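Local structure of topoisomerase I-like protein (2B9S) at a contact of chain A with DNA and the interface of chains A and B. The protein relaxes DNA supercoils as the large subunit of a heterodimeric type IB topoisomerase, gripping duplex DNA while one strand is cut and resealed. Coordinates in Å, arbitrary orientation; residue numbers count along the deposited sequence, not the author numbering. Chains: chain A, topoisomerase I-like protein; chain B, DNA topoisomerase I-like protein.

Contact 1: a contact of chain A with DNA. Residues chain A 158-159, 163-164, 176, 227. With nucleotides of chain C.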
# COMPACT_ATOMS: atom_id res chain seq x y z
N GLU A 158 -15.89 0.63 1.66
CA GLU A 158 -15.42 -0.39 2.59
C GLU A 158 -16.53 -0.73 3.55
O GLU A 158 -17.11 0.19 4.17
CB GLU A 158 -14.21 0.12 3.39
CG GLU A 158 -12.99 0.34 2.55
CD GLU A 158 -11.79 0.82 3.35
OE1 GLU A 158 -11.75 0.60 4.58
OE2 GLU A 158 -10.89 1.43 2.74
N PRO A 159 -16.87 -2.04 3.65
CA PRO A 159 -17.81 -2.43 4.69
C PRO A 159 -17.21 -2.33 6.10
O PRO A 159 -15.98 -2.40 6.27
CB PRO A 159 -18.21 -3.87 4.31
CG PRO A 159 -17.12 -4.37 3.42
CD PRO A 159 -16.46 -3.18 2.80
N PHE A 163 -10.86 -3.82 12.76
CA PHE A 163 -9.59 -3.36 12.15
C PHE A 163 -8.47 -4.40 12.11
O PHE A 163 -8.00 -4.87 13.14
CB PHE A 163 -9.08 -2.11 12.87
CG PHE A 163 -7.77 -1.57 12.30
CD1 PHE A 163 -6.63 -1.50 13.10
CD2 PHE A 163 -7.70 -1.14 10.99
CE1 PHE A 163 -5.45 -1.00 12.59
CE2 PHE A 163 -6.52 -0.64 10.46
CZ PHE A 163 -5.39 -0.57 11.25
N ARG A 164 -8.02 -4.73 10.89
CA ARG A 164 -6.96 -5.73 10.71
C ARG A 164 -5.59 -5.10 10.54
O ARG A 164 -5.05 -5.01 9.43
CB ARG A 164 -7.33 -6.76 9.62
CG ARG A 164 -8.42 -7.70 10.15
CD ARG A 164 -9.35 -8.25 9.10
NE ARG A 164 -8.91 -9.55 8.63
CZ ARG A 164 -9.55 -10.70 8.78
NH1 ARG A 164 -10.72 -10.77 9.40
NH2 ARG A 164 -9.00 -11.80 8.28
N LYS A 176 -14.11 -0.48 12.75
CA LYS A 176 -14.20 0.41 11.62
C LYS A 176 -15.69 0.52 11.29
O LYS A 176 -16.29 -0.44 10.79
CB LYS A 176 -13.41 -0.18 10.44
CG LYS A 176 -13.00 0.82 9.39
CD LYS A 176 -13.11 0.25 7.96
CE LYS A 176 -12.36 -1.01 7.75
NZ LYS A 176 -12.10 -1.31 6.31
N LYS A 227 -9.65 8.23 3.10
CA LYS A 227 -9.81 7.20 2.07
C LYS A 227 -10.39 7.80 0.77
O LYS A 227 -11.27 8.66 0.81
CB LYS A 227 -10.74 6.08 2.57
CG LYS A 227 -10.31 5.32 3.85
CD LYS A 227 -9.03 4.51 3.61
CE LYS A 227 -8.65 3.64 4.80
NZ LYS A 227 -9.61 2.51 5.02
P DT C 12 -12.36 -3.62 1.82
OP1 DT C 12 -13.25 -3.94 2.96
OP2 DT C 12 -12.81 -2.68 0.77
O5' DT C 12 -11.00 -3.07 2.45
C5' DT C 12 -10.32 -3.75 3.54
C4' DT C 12 -8.96 -3.11 3.73
O4' DT C 12 -8.17 -3.35 2.55
C3' DT C 12 -8.91 -1.58 3.92
O3' DT C 12 -7.85 -1.27 4.87
C2' DT C 12 -8.49 -1.03 2.56
C1' DT C 12 -7.52 -2.16 2.24
N1 DT C 12 -6.90 -2.08 0.91
C2 DT C 12 -5.63 -2.58 0.76
O2 DT C 12 -5.02 -3.12 1.66
N3 DT C 12 -5.12 -2.39 -0.50
C4 DT C 12 -5.74 -1.76 -1.57
O4 DT C 12 -5.19 -1.64 -2.65
C5 DT C 12 -7.05 -1.26 -1.33
C7 DT C 12 -7.88 -0.68 -2.44
C6 DT C 12 -7.56 -1.42 -0.12
P DA C 13 -8.18 -0.89 6.36
OP1 DA C 13 -9.24 -1.77 6.90
OP2 DA C 13 -8.34 0.55 6.43
O5' DA C 13 -6.78 -1.26 7.07
C5' DA C 13 -6.22 -2.57 7.01
C4' DA C 13 -4.73 -2.46 6.76
O4' DA C 13 -4.45 -2.21 5.36
C3' DA C 13 -4.04 -1.32 7.51
O3' DA C 13 -2.93 -1.92 8.10
C2' DA C 13 -3.74 -0.25 6.43
C1' DA C 13 -3.52 -1.14 5.21
N9 DA C 13 -3.82 -0.49 3.93
C8 DA C 13 -5.04 0.06 3.61
N7 DA C 13 -5.06 0.60 2.42
C5 DA C 13 -3.79 0.34 1.91
C6 DA C 13 -3.17 0.66 0.67
N6 DA C 13 -3.82 1.27 -0.32
N1 DA C 13 -1.89 0.30 0.48
C2 DA C 13 -1.24 -0.36 1.47
N3 DA C 13 -1.71 -0.70 2.68
C4 DA C 13 -3.00 -0.32 2.84
O HOH W 1 -9.20 -4.12 8.50
O HOH W 2 -13.79 -3.27 5.35

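Contact 2: a contact of chain A with DNA. Residues chain A 17, 211-214, 230. With nucleotides of chain D.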
# COMPACT_ATOMS: atom_id res chain seq x y z
N LYS A 17 1.23 16.41 -9.70
CA LYS A 17 0.42 16.49 -8.48
C LYS A 17 0.21 17.95 -8.09
O LYS A 17 1.17 18.73 -8.07
CB LYS A 17 1.12 15.71 -7.35
CG LYS A 17 0.26 15.26 -6.14
CD LYS A 17 1.20 14.64 -5.07
CE LYS A 17 0.50 13.84 -3.92
NZ LYS A 17 -0.44 14.70 -3.20
N THR A 211 -7.68 20.17 -9.29
CA THR A 211 -6.27 19.96 -8.91
C THR A 211 -6.05 18.61 -8.21
O THR A 211 -4.91 18.29 -7.83
CB THR A 211 -5.73 21.09 -8.00
OG1 THR A 211 -6.48 21.12 -6.77
CG2 THR A 211 -5.83 22.46 -8.69
N VAL A 212 -7.13 17.84 -8.04
CA VAL A 212 -7.05 16.48 -7.47
C VAL A 212 -7.62 15.41 -8.42
O VAL A 212 -8.31 15.75 -9.38
CB VAL A 212 -7.64 16.39 -5.99
CG1 VAL A 212 -6.90 17.37 -5.06
CG2 VAL A 212 -9.16 16.61 -5.94
N THR A 213 -7.33 14.13 -8.14
CA THR A 213 -7.62 13.00 -9.05
C THR A 213 -8.64 12.02 -8.47
O THR A 213 -8.89 10.95 -9.05
CB THR A 213 -6.36 12.15 -9.37
OG1 THR A 213 -5.89 11.51 -8.18
CG2 THR A 213 -5.25 12.96 -9.98
N TRP A 214 -9.20 12.37 -7.31
CA TRP A 214 -10.13 11.48 -6.63
C TRP A 214 -11.57 11.86 -6.87
O TRP A 214 -11.87 13.05 -7.10
CB TRP A 214 -9.83 11.41 -5.12
CG TRP A 214 -9.75 12.71 -4.35
CD1 TRP A 214 -8.61 13.42 -4.04
CD2 TRP A 214 -10.84 13.41 -3.69
NE1 TRP A 214 -8.94 14.52 -3.27
CE2 TRP A 214 -10.29 14.52 -3.04
CE3 TRP A 214 -12.22 13.19 -3.60
CZ2 TRP A 214 -11.07 15.43 -2.32
CZ3 TRP A 214 -12.99 14.08 -2.89
CH2 TRP A 214 -12.42 15.18 -2.24
N MET A 230 -10.42 6.33 -6.37
CA MET A 230 -9.55 6.81 -7.46
C MET A 230 -9.67 5.91 -8.71
O MET A 230 -10.32 4.85 -8.66
CB MET A 230 -8.10 6.94 -6.93
CG MET A 230 -7.91 8.19 -6.00
SD MET A 230 -6.20 8.52 -5.59
CE MET A 230 -6.22 9.87 -4.38
P DA D 7 -7.15 16.29 -0.57
OP1 DA D 7 -7.68 17.35 -1.46
OP2 DA D 7 -8.05 15.31 0.09
O5' DA D 7 -6.09 15.47 -1.41
C5' DA D 7 -4.97 16.11 -1.96
C4' DA D 7 -4.04 15.08 -2.57
O4' DA D 7 -3.20 14.56 -1.52
C3' DA D 7 -4.67 13.85 -3.25
O3' DA D 7 -3.78 13.46 -4.27
C2' DA D 7 -4.54 12.78 -2.20
C1' DA D 7 -3.16 13.16 -1.66
N9 DA D 7 -2.86 12.54 -0.36
C8 DA D 7 -3.75 12.34 0.65
N7 DA D 7 -3.22 11.76 1.67
C5 DA D 7 -1.92 11.53 1.33
C6 DA D 7 -0.86 10.94 2.03
N6 DA D 7 -1.01 10.43 3.26
N1 DA D 7 0.32 10.86 1.40
C2 DA D 7 0.44 11.39 0.18
N3 DA D 7 -0.49 11.96 -0.58
C4 DA D 7 -1.66 12.01 0.06
P DC D 8 -4.04 13.61 -5.83
OP1 DC D 8 -3.53 14.90 -6.26
OP2 DC D 8 -5.47 13.29 -6.14
O5' DC D 8 -3.31 12.29 -6.37
C5' DC D 8 -1.96 12.10 -6.54
C4' DC D 8 -1.35 11.02 -5.63
O4' DC D 8 -1.82 11.03 -4.27
C3' DC D 8 -1.42 9.55 -5.98
O3' DC D 8 -0.65 9.30 -7.16
C2' DC D 8 -0.69 9.01 -4.74
C1' DC D 8 -0.99 10.06 -3.66
N1 DC D 8 -1.64 9.44 -2.45
C2 DC D 8 -0.80 8.82 -1.51
O2 DC D 8 0.42 8.81 -1.69
N3 DC D 8 -1.36 8.24 -0.41
C4 DC D 8 -2.69 8.27 -0.24
N4 DC D 8 -3.16 7.68 0.87
C5 DC D 8 -3.58 8.89 -1.20
C6 DC D 8 -3.01 9.45 -2.29
O HOH W 3 -2.97 16.43 -8.33

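Contact 3: the interface of chains A and B. Residues chain A 243, 246-247, 250; chain B 24, 26, 60, 62.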
# COMPACT_ATOMS: atom_id res chain seq x y z
N MET A 243 4.62 6.70 -15.81
CA MET A 243 5.75 6.84 -16.72
C MET A 243 6.69 7.96 -16.26
O MET A 243 7.91 7.84 -16.35
CB MET A 243 5.26 7.12 -18.15
CG MET A 243 6.41 7.06 -19.15
SD MET A 243 6.23 8.18 -20.53
CE MET A 243 5.31 7.15 -21.68
N PHE A 246 8.98 6.63 -13.67
CA PHE A 246 10.12 5.89 -14.21
C PHE A 246 11.11 6.79 -14.95
O PHE A 246 12.31 6.52 -14.95
CB PHE A 246 9.68 4.72 -15.08
CG PHE A 246 9.14 3.58 -14.29
CD1 PHE A 246 7.81 3.22 -14.39
CD2 PHE A 246 9.97 2.88 -13.42
CE1 PHE A 246 7.31 2.15 -13.66
CE2 PHE A 246 9.47 1.81 -12.67
CZ PHE A 246 8.14 1.45 -12.80
N GLU A 247 10.61 7.87 -15.54
CA GLU A 247 11.49 8.86 -16.16
C GLU A 247 12.34 9.62 -15.14
O GLU A 247 13.46 10.00 -15.47
CB GLU A 247 10.73 9.83 -17.08
CG GLU A 247 10.12 9.16 -18.33
CD GLU A 247 11.16 8.63 -19.30
OE1 GLU A 247 11.94 9.43 -19.84
OE2 GLU A 247 11.21 7.41 -19.54
N ARG A 250 15.32 7.15 -14.22
CA ARG A 250 16.27 7.24 -15.34
C ARG A 250 17.11 8.52 -15.30
O ARG A 250 18.29 8.49 -15.69
CB ARG A 250 15.53 7.19 -16.69
CG ARG A 250 14.88 5.86 -17.01
CD ARG A 250 14.15 5.87 -18.35
NE ARG A 250 15.04 5.60 -19.49
CZ ARG A 250 14.73 5.77 -20.78
NH1 ARG A 250 13.54 6.21 -21.15
NH2 ARG A 250 15.63 5.49 -21.71
N ASP B 24 10.82 -0.58 -14.38
CA ASP B 24 10.32 0.04 -15.59
C ASP B 24 9.78 -1.10 -16.48
O ASP B 24 10.52 -2.06 -16.78
CB ASP B 24 11.46 0.84 -16.24
CG ASP B 24 10.97 1.83 -17.30
OD1 ASP B 24 10.05 1.48 -18.06
OD2 ASP B 24 11.54 2.94 -17.39
N ARG B 26 9.10 -1.20 -19.52
CA ARG B 26 9.80 -1.14 -20.80
C ARG B 26 11.08 -1.99 -20.79
O ARG B 26 11.54 -2.41 -21.85
CB ARG B 26 10.13 0.31 -21.16
CG ARG B 26 8.93 1.20 -21.35
CD ARG B 26 9.29 2.66 -21.52
NE ARG B 26 9.79 3.26 -20.28
CZ ARG B 26 9.95 4.57 -20.07
NH1 ARG B 26 9.63 5.43 -21.01
NH2 ARG B 26 10.43 5.01 -18.91
N PHE B 60 15.34 -1.18 -25.48
CA PHE B 60 15.15 -0.11 -24.52
C PHE B 60 16.31 -0.05 -23.56
O PHE B 60 16.66 -1.05 -22.95
CB PHE B 60 13.84 -0.28 -23.77
CG PHE B 60 13.60 0.76 -22.72
CD1 PHE B 60 13.83 0.47 -21.39
CD2 PHE B 60 13.16 2.01 -23.06
CE1 PHE B 60 13.61 1.42 -20.43
CE2 PHE B 60 12.95 2.96 -22.11
CZ PHE B 60 13.18 2.66 -20.79
N PHE B 62 17.25 1.60 -20.12
CA PHE B 62 16.85 2.37 -18.93
C PHE B 62 17.96 3.35 -18.59
O PHE B 62 19.13 2.95 -18.45
CB PHE B 62 16.54 1.43 -17.76
CG PHE B 62 16.05 2.13 -16.50
CD1 PHE B 62 16.94 2.47 -15.48
CD2 PHE B 62 14.70 2.45 -16.34
CE1 PHE B 62 16.49 3.12 -14.32
CE2 PHE B 62 14.24 3.09 -15.19
CZ PHE B 62 15.14 3.43 -14.18
OXT PHE B 62 17.73 4.56 -18.48

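Contact 4: the interface of chains A and B. Residues chain A 242, 246; chain B 21-25, 51, 53.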
# COMPACT_ATOMS: atom_id res chain seq x y z
N ASP A 242 2.66 7.24 -13.78
CA ASP A 242 3.51 6.06 -13.72
C ASP A 242 4.76 6.12 -14.62
O ASP A 242 5.82 5.62 -14.25
CB ASP A 242 2.68 4.84 -14.09
CG ASP A 242 2.91 3.70 -13.17
OD1 ASP A 242 3.53 3.89 -12.10
OD2 ASP A 242 2.44 2.59 -13.50
N PHE A 246 8.98 6.63 -13.67
CA PHE A 246 10.12 5.89 -14.21
C PHE A 246 11.11 6.79 -14.95
O PHE A 246 12.31 6.52 -14.95
CB PHE A 246 9.68 4.72 -15.08
CG PHE A 246 9.14 3.58 -14.29
CD1 PHE A 246 7.81 3.22 -14.39
CD2 PHE A 246 9.97 2.88 -13.42
CE1 PHE A 246 7.31 2.15 -13.66
CE2 PHE A 246 9.47 1.81 -12.67
CZ PHE A 246 8.14 1.45 -12.80
N ASN B 21 5.24 -2.36 -9.39
CA ASN B 21 5.46 -0.99 -8.88
C ASN B 21 6.83 -0.40 -9.16
O ASN B 21 6.95 0.82 -9.23
CB ASN B 21 5.26 -0.89 -7.33
CG ASN B 21 3.91 -1.45 -6.85
OD1 ASN B 21 2.90 -0.80 -6.94
ND2 ASN B 21 3.93 -2.66 -6.31
N TYR B 22 7.84 -1.27 -9.29
CA TYR B 22 9.24 -0.85 -9.14
C TYR B 22 10.14 -0.93 -10.37
O TYR B 22 11.05 -0.12 -10.53
CB TYR B 22 9.88 -1.62 -7.97
CG TYR B 22 9.51 -1.05 -6.62
CD1 TYR B 22 8.59 -1.70 -5.79
CD2 TYR B 22 10.05 0.16 -6.18
CE1 TYR B 22 8.24 -1.17 -4.58
CE2 TYR B 22 9.71 0.71 -4.96
CZ TYR B 22 8.81 0.05 -4.16
OH TYR B 22 8.48 0.60 -2.95
N ILE B 23 9.91 -1.93 -11.23
CA ILE B 23 10.70 -2.12 -12.45
C ILE B 23 10.04 -1.38 -13.64
O ILE B 23 8.84 -1.50 -13.85
CB ILE B 23 10.82 -3.60 -12.81
CG1 ILE B 23 11.40 -4.40 -11.64
CG2 ILE B 23 11.65 -3.78 -14.07
CD1 ILE B 23 11.09 -5.89 -11.72
N ASP B 24 10.82 -0.58 -14.38
CA ASP B 24 10.32 0.04 -15.59
C ASP B 24 9.78 -1.10 -16.48
O ASP B 24 10.52 -2.06 -16.78
CB ASP B 24 11.46 0.84 -16.24
CG ASP B 24 10.97 1.83 -17.30
OD1 ASP B 24 10.05 1.48 -18.06
OD2 ASP B 24 11.54 2.94 -17.39
N PRO B 25 8.48 -1.07 -16.84
CA PRO B 25 7.94 -2.20 -17.61
C PRO B 25 8.52 -2.31 -19.04
O PRO B 25 8.44 -3.37 -19.66
CB PRO B 25 6.43 -1.91 -17.63
CG PRO B 25 6.31 -0.47 -17.39
CD PRO B 25 7.46 -0.04 -16.55
N PHE B 51 0.09 -1.25 -18.33
CA PHE B 51 1.33 -0.81 -18.95
C PHE B 51 1.29 -0.67 -20.49
O PHE B 51 2.30 -0.99 -21.15
CB PHE B 51 2.44 -1.79 -18.57
CG PHE B 51 2.86 -1.74 -17.10
CD1 PHE B 51 3.08 -0.53 -16.44
CD2 PHE B 51 3.09 -2.92 -16.40
CE1 PHE B 51 3.50 -0.50 -15.12
CE2 PHE B 51 3.50 -2.89 -15.08
CZ PHE B 51 3.72 -1.68 -14.44
N TRP B 53 1.52 1.74 -22.53
CA TRP B 53 2.50 2.70 -23.00
C TRP B 53 3.92 2.10 -23.05
O TRP B 53 4.84 2.72 -23.60
CB TRP B 53 2.46 3.93 -22.08
CG TRP B 53 2.65 3.63 -20.57
CD1 TRP B 53 1.67 3.38 -19.64
CD2 TRP B 53 3.91 3.55 -19.86
NE1 TRP B 53 2.23 3.17 -18.40
CE2 TRP B 53 3.60 3.26 -18.50
CE3 TRP B 53 5.25 3.70 -20.23
CZ2 TRP B 53 4.60 3.12 -17.50
CZ3 TRP B 53 6.26 3.55 -19.24
CH2 TRP B 53 5.91 3.27 -17.89
O HOH W 4 1.19 2.54 -15.90

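Contact 1: a contact of chain A with DNA
The carboxylate of A:Glu158 turns one face to the deoxyribose of DT12, whose C3' and C2' lie over it, A:Glu158 CD standing 3.8 Å from DT12 C3'. At its margins the carboxylate meets two lysines: A:Lys227 NZ bonds OE2 on its syn lone pair, and A:Lys176 NZ reaches OE1 from the anti side, tilted 28° out of the plane. The ring of A:Phe163 presents its CE2–CZ rim to the next nucleotide, with CE2 3.5 Å from O5' of DA13.

The same two ammonium groups clasp the phosphate of DA13, one to each non-bridging oxygen. A:Lys176 NZ gives a salt bridge of 3.0 Å to DA13 OP1, while A:Lys227 NZ stands 2.7 Å from DA13 OP2. For this phosphate A:Glu158 acts as a second shell, bonded to both lysine ends and probably offsetting part of their charge. The bends of A:Lys227 at chi2 (-66°) and chi4 bring its amine round to this spot.

The contacts described here fall on the sugar-phosphate backbone of chain C, which suits an enzyme that must hold duplex DNA with little regard to sequence. Two waters extend the grip: water 2 joins A:Pro159 O and A:Lys176 NZ to OP1 of DT12, and water 1 lies 2.7 Å from A:Arg164 N and 2.8 Å from OP1 of DA13.

Contact 2: a contact of chain A with DNA
Hydrogen bonds from A:Thr213 converge on the phosphate of DC8 in chain D. A:Thr213 N donates to OP2 of DC8 at 2.9 Å and the hydroxyl A:Thr213 OG1 to the same oxygen at 2.7 Å, so one residue grips OP2 from main chain and side chain together. With chi1 at 65°, OG1 takes the crowded position between N and the carbonyl carbon, which turns the hydroxyl toward the same oxygen as the amide. A water covers the other non-bridging oxygen: water 3 lies 2.6 Å from OP1 of DC8 and also meets A:Thr211 O.

A:Lys17 runs extended past the sugars until a bend at chi4 (-59°) swings NZ to DA7, where its bond to the deoxyribose O4' is weak.

The remaining contacts are van der Waals. A:Val212 works with both branches: CG1 touches C5' of DA7, while CG2 packs 3.4 Å above one face of the A:Trp214 ring, offset toward its rim. The indole in turn has OP1 of DA7 in plane at its edge. This is again a backbone grip; a base is touched by the methyl end of A:Met230, reaching in from the major-groove side with CE 3.9 Å from C6 of DC8.

Contact 3: the interface of chains A and B
A:Arg250 and B:Phe60 come at each other from opposite directions, the phenyl CZ standing 3.4 Å above the centre of the guanidinium face, with the two planes 53° apart. Farther back along the arginine, A:Arg250 CG lies over the face of B:Phe62, 3.6 Å from the ring centroid. A bend at chi3 (85°) turns the guanidinium so that NE points at the chain B terminal carboxylate: the bond from A:Arg250 NE to B:Phe62 OXT is 3.1 Å, nearly straight, and exactly in the guanidinium plane.

B:Arg26 crosses A:Glu247 at about a right angle, carboxylate and guanidinium planes 71° apart. B:Arg26 NH2 meets A:Glu247 OE2 at 2.6 Å on the anti lone pair, while A:Arg250 NH1 takes the syn lone pair of that same oxygen at 3.1 Å. One carboxylate oxygen therefore lies between two arginines, one from each chain, and probably offsets the charge of both. B:Asp24 fixes B:Arg26 from behind, taking NE on OD1 and NH2 on OD2, side-on.

The backbone of B:Asp24 also touches chain A, its CA over the A:Phe246 ring face 3.6 Å from the centroid, with the carboxylate stacked past that ring.

Helix 236-266 of chain A thus holds the C-terminal end of chain B and the start of its helix 25-34, docking the small subunit, which in this family supplies the catalytic tyrosine, onto the large one.

Contact 4: the interface of chains A and B
Water 4 bridges A:Asp242 and B:Trp53: it lies 2.7 Å from the carboxylate oxygen A:Asp242 OD2 and 2.8 Å from the indole B:Trp53 NE1, whose N-H points almost straight at it. The water sits in plane at the indole edge. A:Asp242 OD2 also comes 3.6 Å from B:Phe51 CE1, carboxylate and phenyl planes nearly parallel at 16°.

Next to this, A:Phe246 pushes its ring against a turn of chain B, besides stacking on B:Asp24. The far end of the ring meets main chain: A:Phe246 CZ lies 3.2 Å from B:Ile23 O, A:Phe246 CE2 is 3.3 Å from B:Tyr22 O, and the carbonyl carbon of B:Tyr22 sits in plane at the ring edge. On the CD1–CE1 side, A:Phe246 CE1 touches B:Pro25 CD at 3.6 Å. Beside it, A:Phe246 CD1 meets B:Trp53 CH2 at 4.0 Å, in plane at the indole edge, the two side chains crossing at about a right angle. B:Pro25 CG packs over one face of B:Phe51, which may steady it.

B:Tyr22 closes the SKINY motif and is the nucleophilic tyrosine of the family. A:Phe246, one turn beyond A:Asp242 on helix 236-266, thus braces the short link between chain B helices 16-21 and 25-34 that carries this residue.

Contact 1 and contact 2 lie about 22 Å apart, this and the other separations running between the centres of their C-alpha atoms, and grip different DNA strands, chains C and D; strand 226-229 supplies A:Lys227 to contact 1, and A:Met230 of contact 2 follows directly. Contact 3 and contact 4 are only about 7 Å apart, share A:Phe246 and B:Asp24, and form one continuous surface along helix 236-266. Contact 2 lies about 20 Å from contact 4, contact 1 about 29 Å. Chain A thus holds the duplex with one set of residues and the tyrosine-bearing chain B with another, bringing both together in the heterodimer.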